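Side-chain contacts in putative exported protein (Bordetella pertussis Tohama I, PDB 2PFY), which binds pyroglutamic acid as the extracytoplasmic solute receptor of a tripartite ATP-independent periplasmic (TRAP) transport system, probably handing it on for uptake: residues 186-191 with 249-254; 10-13 with 17-20. One frame throughout, in Å; residues are numbered along the deposited sequence.

Interaction 1. Residues 186-191 with 249-254; sequences TGVDSQ and RELTDT. With PCA (pyroglutamic acid), chain E.
Val188 makes every contact between residues 186-191, at the end of the short helix 184-189, and residues 249-254 of the long helix 223-257, and it does so by apolar packing. Its side chain lies against Leu251 and Thr254, three residues apart on the long helix. With CG1 anti to the backbone N (chi1 177°), CG2 is the branch driven deepest: it lies 3.4 Å from the carbonyl O of Leu251 and 3.7 Å from CB of Thr254. Leu251 answers with one branch, CD2, which reaches 3.9 Å from CB of Val188, while CG1 of Val188 rests near CG2 of Thr254. Both residues meet the valine at about a right angle. A compact beta-branched side chain suits this place, since the helices come close here. Leu251 also touches Pro184 and Ala185, which widens the apolar patch along the short helix.

The protein's own hydrogen bonds stay within each segment. OG1 of Thr254 turns back to O of Glu250 at 2.8 Å, on the opposite face of that carbonyl from Thr254 N, and this keeps the methyl CG2 turned to Val188. Ser190 treats Thr186 O alike, its OG and N approaching from opposite faces; OG also bonds Tyr195 OH. Gln191, at positive phi, closes the helix in a Schellman motif, its N bonded to Val188 O.

Thr186 faces the ligand instead. Its OG1 accepts the ring N-H of pyroglutamic acid at 2.7 Å in a nearly straight bond (173°), beside Ser183, Thr182 and Thr165, which also bond the ligand. The chemistry thus divides the short helix: a hydroxyl reads the lactam N-H at one place, while two residues later a hydrocarbon side chain seats the same helix against the long one, with no hydrogen bond between the two segments.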
# COMPACT_ATOMS: atom_id res chain seq x y z
N THR A 186 -4.97 8.84 -1.34
CA THR A 186 -4.31 9.60 -0.26
C THR A 186 -4.45 11.10 -0.52
O THR A 186 -4.66 11.89 0.41
CB THR A 186 -2.84 9.20 -0.15
OG1 THR A 186 -2.78 7.85 0.36
CG2 THR A 186 -2.05 10.14 0.81
N GLY A 187 -4.36 11.49 -1.79
CA GLY A 187 -4.60 12.89 -2.16
C GLY A 187 -5.97 13.40 -1.69
O GLY A 187 -6.08 14.51 -1.16
N VAL A 188 -7.01 12.61 -1.91
CA VAL A 188 -8.35 12.98 -1.40
C VAL A 188 -8.49 12.80 0.12
O VAL A 188 -8.97 13.73 0.80
CB VAL A 188 -9.50 12.25 -2.21
CG1 VAL A 188 -10.94 12.57 -1.66
CG2 VAL A 188 -9.41 12.67 -3.69
N ASP A 189 -8.11 11.62 0.66
CA ASP A 189 -8.06 11.38 2.13
C ASP A 189 -7.48 12.59 2.87
O ASP A 189 -8.03 13.06 3.88
CB ASP A 189 -7.17 10.17 2.50
CG ASP A 189 -7.65 8.82 1.92
OD1 ASP A 189 -8.83 8.67 1.49
OD2 ASP A 189 -6.82 7.88 1.94
N SER A 190 -6.34 13.11 2.37
CA SER A 190 -5.65 14.14 3.11
C SER A 190 -5.93 15.53 2.54
O SER A 190 -5.32 16.49 3.01
CB SER A 190 -4.12 13.91 3.12
OG SER A 190 -3.68 14.00 1.79
N GLN A 191 -6.86 15.62 1.59
CA GLN A 191 -7.23 16.90 0.95
C GLN A 191 -5.97 17.66 0.53
O GLN A 191 -5.71 18.76 1.01
CB GLN A 191 -8.15 17.70 1.87
CG GLN A 191 -9.43 16.87 2.13
CD GLN A 191 -10.16 17.25 3.36
OE1 GLN A 191 -9.97 18.34 3.88
NE2 GLN A 191 -11.03 16.34 3.85
N ARG A 249 -10.56 7.04 -11.05
CA ARG A 249 -10.91 8.26 -11.80
C ARG A 249 -11.65 9.27 -10.97
O ARG A 249 -11.29 10.44 -11.05
CB ARG A 249 -11.73 8.01 -13.09
CG ARG A 249 -10.99 7.33 -14.22
CD ARG A 249 -9.56 7.83 -14.36
NE ARG A 249 -9.39 9.22 -14.81
CZ ARG A 249 -8.19 9.81 -14.85
NH1 ARG A 249 -7.10 9.13 -14.45
NH2 ARG A 249 -8.05 11.05 -15.30
N GLU A 250 -12.65 8.84 -10.17
CA GLU A 250 -13.41 9.77 -9.32
C GLU A 250 -12.51 10.50 -8.35
O GLU A 250 -12.73 11.70 -8.06
CB GLU A 250 -14.50 9.11 -8.47
CG GLU A 250 -14.89 7.74 -8.88
CD GLU A 250 -16.39 7.46 -8.71
OE1 GLU A 250 -16.99 7.99 -7.73
OE2 GLU A 250 -16.95 6.72 -9.56
N LEU A 251 -11.52 9.78 -7.82
CA LEU A 251 -10.57 10.40 -6.89
C LEU A 251 -9.68 11.43 -7.62
O LEU A 251 -9.42 12.49 -7.12
CB LEU A 251 -9.71 9.32 -6.20
CG LEU A 251 -10.55 8.42 -5.27
CD1 LEU A 251 -9.72 7.16 -4.87
CD2 LEU A 251 -11.00 9.13 -4.00
N THR A 252 -9.25 11.09 -8.82
CA THR A 252 -8.43 11.99 -9.64
C THR A 252 -9.25 13.23 -10.03
O THR A 252 -8.76 14.35 -9.90
CB THR A 252 -7.91 11.27 -10.88
OG1 THR A 252 -7.27 10.07 -10.43
CG2 THR A 252 -6.86 12.12 -11.65
N ASP A 253 -10.51 13.03 -10.44
CA ASP A 253 -11.41 14.17 -10.76
C ASP A 253 -11.58 15.07 -9.53
O ASP A 253 -11.65 16.30 -9.66
CB ASP A 253 -12.80 13.70 -11.22
CG ASP A 253 -12.78 12.95 -12.56
OD1 ASP A 253 -11.94 13.22 -13.45
OD2 ASP A 253 -13.66 12.08 -12.75
N THR A 254 -11.64 14.46 -8.33
CA THR A 254 -11.77 15.22 -7.09
C THR A 254 -10.60 16.20 -6.85
O THR A 254 -10.83 17.34 -6.41
CB THR A 254 -11.98 14.29 -5.85
OG1 THR A 254 -13.18 13.54 -6.03
CG2 THR A 254 -12.12 15.12 -4.54
N PCA E . -1.03 5.81 -0.03
CA PCA E . -0.10 5.25 0.98
CB PCA E . 0.75 4.18 0.35
CG PCA E . 0.37 4.15 -1.10
CD PCA E . -0.74 5.14 -1.24
OE PCA E . -1.36 5.32 -2.28
C PCA E . 0.77 6.35 1.55
O PCA E . 1.46 6.22 2.57
OXT PCA E . 0.80 7.42 0.97

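Interaction 2. Residues 10-13 with 17-20; sequences QPDA and TQNA
The hydroxyl OG1 of Thr17 is gripped by two groups: it donates to the backbone O of Gln10 at 2.7 Å and accepts from a water, also at 2.7 Å. The same water accepts from the backbone N of Gln10, so both polar backbone groups of this residue are tied to one threonine, the O directly and the N through the water. The donor stands well above the carbonyl plane of Gln10, 59° out of it. OG1 lies anti to the carbonyl carbon of Thr17 (chi1 -68°), a setting that also turns the methyl CG2 along the loop, where it packs 3.5 Å from OD1 of Asp12. CB of Thr17 meets the carbonyl O of Pro11 at 3.4 Å, and a threonine thereby offers the loop a polar and an apolar branch at once.

This is the turn from strand 2-7 into helix 15-30, the first beta-to-alpha connection of a periplasmic binding protein fold, and it borders the ligand cleft: the amide of Gln10 turns away from Thr17 and gives NE2 to the pocket residue Thr165.

A bend at chi2 brings the long side chain of Gln18 back to the loop. Its NE2 reaches O of Asp12 at 2.8 Å, lying in the carbonyl plane on a lone pair, with an N-H...O angle of 150°; Asp12 O itself sits somewhat out of the Gln18 amide plane. OD1 of Asp12 forms a salt bridge with Arg21 NE and a hydrogen bond with Ser41 OG.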
# COMPACT_ATOMS: atom_id res chain seq x y z
N GLN A 10 -5.02 3.72 7.72
CA GLN A 10 -5.52 4.97 7.14
C GLN A 10 -6.78 5.45 7.85
O GLN A 10 -7.46 4.66 8.54
CB GLN A 10 -5.77 4.71 5.66
CG GLN A 10 -4.52 4.20 4.89
CD GLN A 10 -3.38 5.21 4.94
OE1 GLN A 10 -3.63 6.43 4.94
NE2 GLN A 10 -2.14 4.73 5.02
N PRO A 11 -7.12 6.74 7.70
CA PRO A 11 -8.32 7.28 8.32
C PRO A 11 -9.61 6.68 7.75
O PRO A 11 -9.57 6.01 6.73
CB PRO A 11 -8.24 8.78 7.99
CG PRO A 11 -7.44 8.85 6.78
CD PRO A 11 -6.38 7.80 6.97
N ASP A 12 -10.72 6.90 8.44
CA ASP A 12 -12.03 6.40 8.05
C ASP A 12 -12.47 6.95 6.66
O ASP A 12 -13.27 6.31 5.97
CB ASP A 12 -13.03 6.72 9.17
CG ASP A 12 -12.84 5.83 10.40
OD1 ASP A 12 -12.20 4.78 10.30
OD2 ASP A 12 -13.32 6.18 11.50
N ALA A 13 -11.89 8.09 6.23
CA ALA A 13 -12.02 8.57 4.82
C ALA A 13 -11.65 7.50 3.77
O ALA A 13 -12.23 7.45 2.68
CB ALA A 13 -11.13 9.83 4.59
N THR A 17 -9.54 1.27 4.55
CA THR A 17 -10.08 1.25 5.90
C THR A 17 -11.56 0.87 5.92
O THR A 17 -11.97 0.05 6.75
CB THR A 17 -9.83 2.59 6.62
OG1 THR A 17 -8.44 2.73 6.85
CG2 THR A 17 -10.55 2.69 7.99
N GLN A 18 -12.36 1.44 5.02
CA GLN A 18 -13.78 1.07 4.94
C GLN A 18 -13.94 -0.38 4.52
O GLN A 18 -14.82 -1.09 5.00
CB GLN A 18 -14.56 2.02 3.97
CG GLN A 18 -14.75 3.41 4.57
CD GLN A 18 -15.35 3.38 6.00
OE1 GLN A 18 -16.32 2.66 6.25
NE2 GLN A 18 -14.74 4.14 6.93
N ASN A 19 -13.06 -0.85 3.67
CA ASN A 19 -13.12 -2.28 3.28
C ASN A 19 -12.81 -3.22 4.48
O ASN A 19 -13.48 -4.25 4.68
CB ASN A 19 -12.18 -2.49 2.08
CG ASN A 19 -12.32 -3.87 1.45
OD1 ASN A 19 -13.42 -4.39 1.32
ND2 ASN A 19 -11.22 -4.46 1.06
N ALA A 20 -11.84 -2.83 5.31
CA ALA A 20 -11.52 -3.56 6.52
C ALA A 20 -12.67 -3.53 7.55
O ALA A 20 -12.97 -4.54 8.20
CB ALA A 20 -10.19 -3.06 7.12
O HOH W 1 -6.07 1.53 6.17

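How the interactions relate
From the N terminus, interaction 2 comes first and closes a short local loop, holding the residues after strand 2-7 against the start of helix 15-30. Interaction 1 opens much later and joins helix 184-189 to helix 223-257 across 57 intervening residues, which include strands 198-201 and 208-214. The two follow in series, neither nested nor crossed. In space their centres lie about 14 Å apart, and they meet where Asp189 packs on Ala13 and bonds Asn14. Both lie beside the pyroglutamic acid, interaction 1 through Thr186 and interaction 2 with the side chain of Gln10 about 5 Å from the ligand.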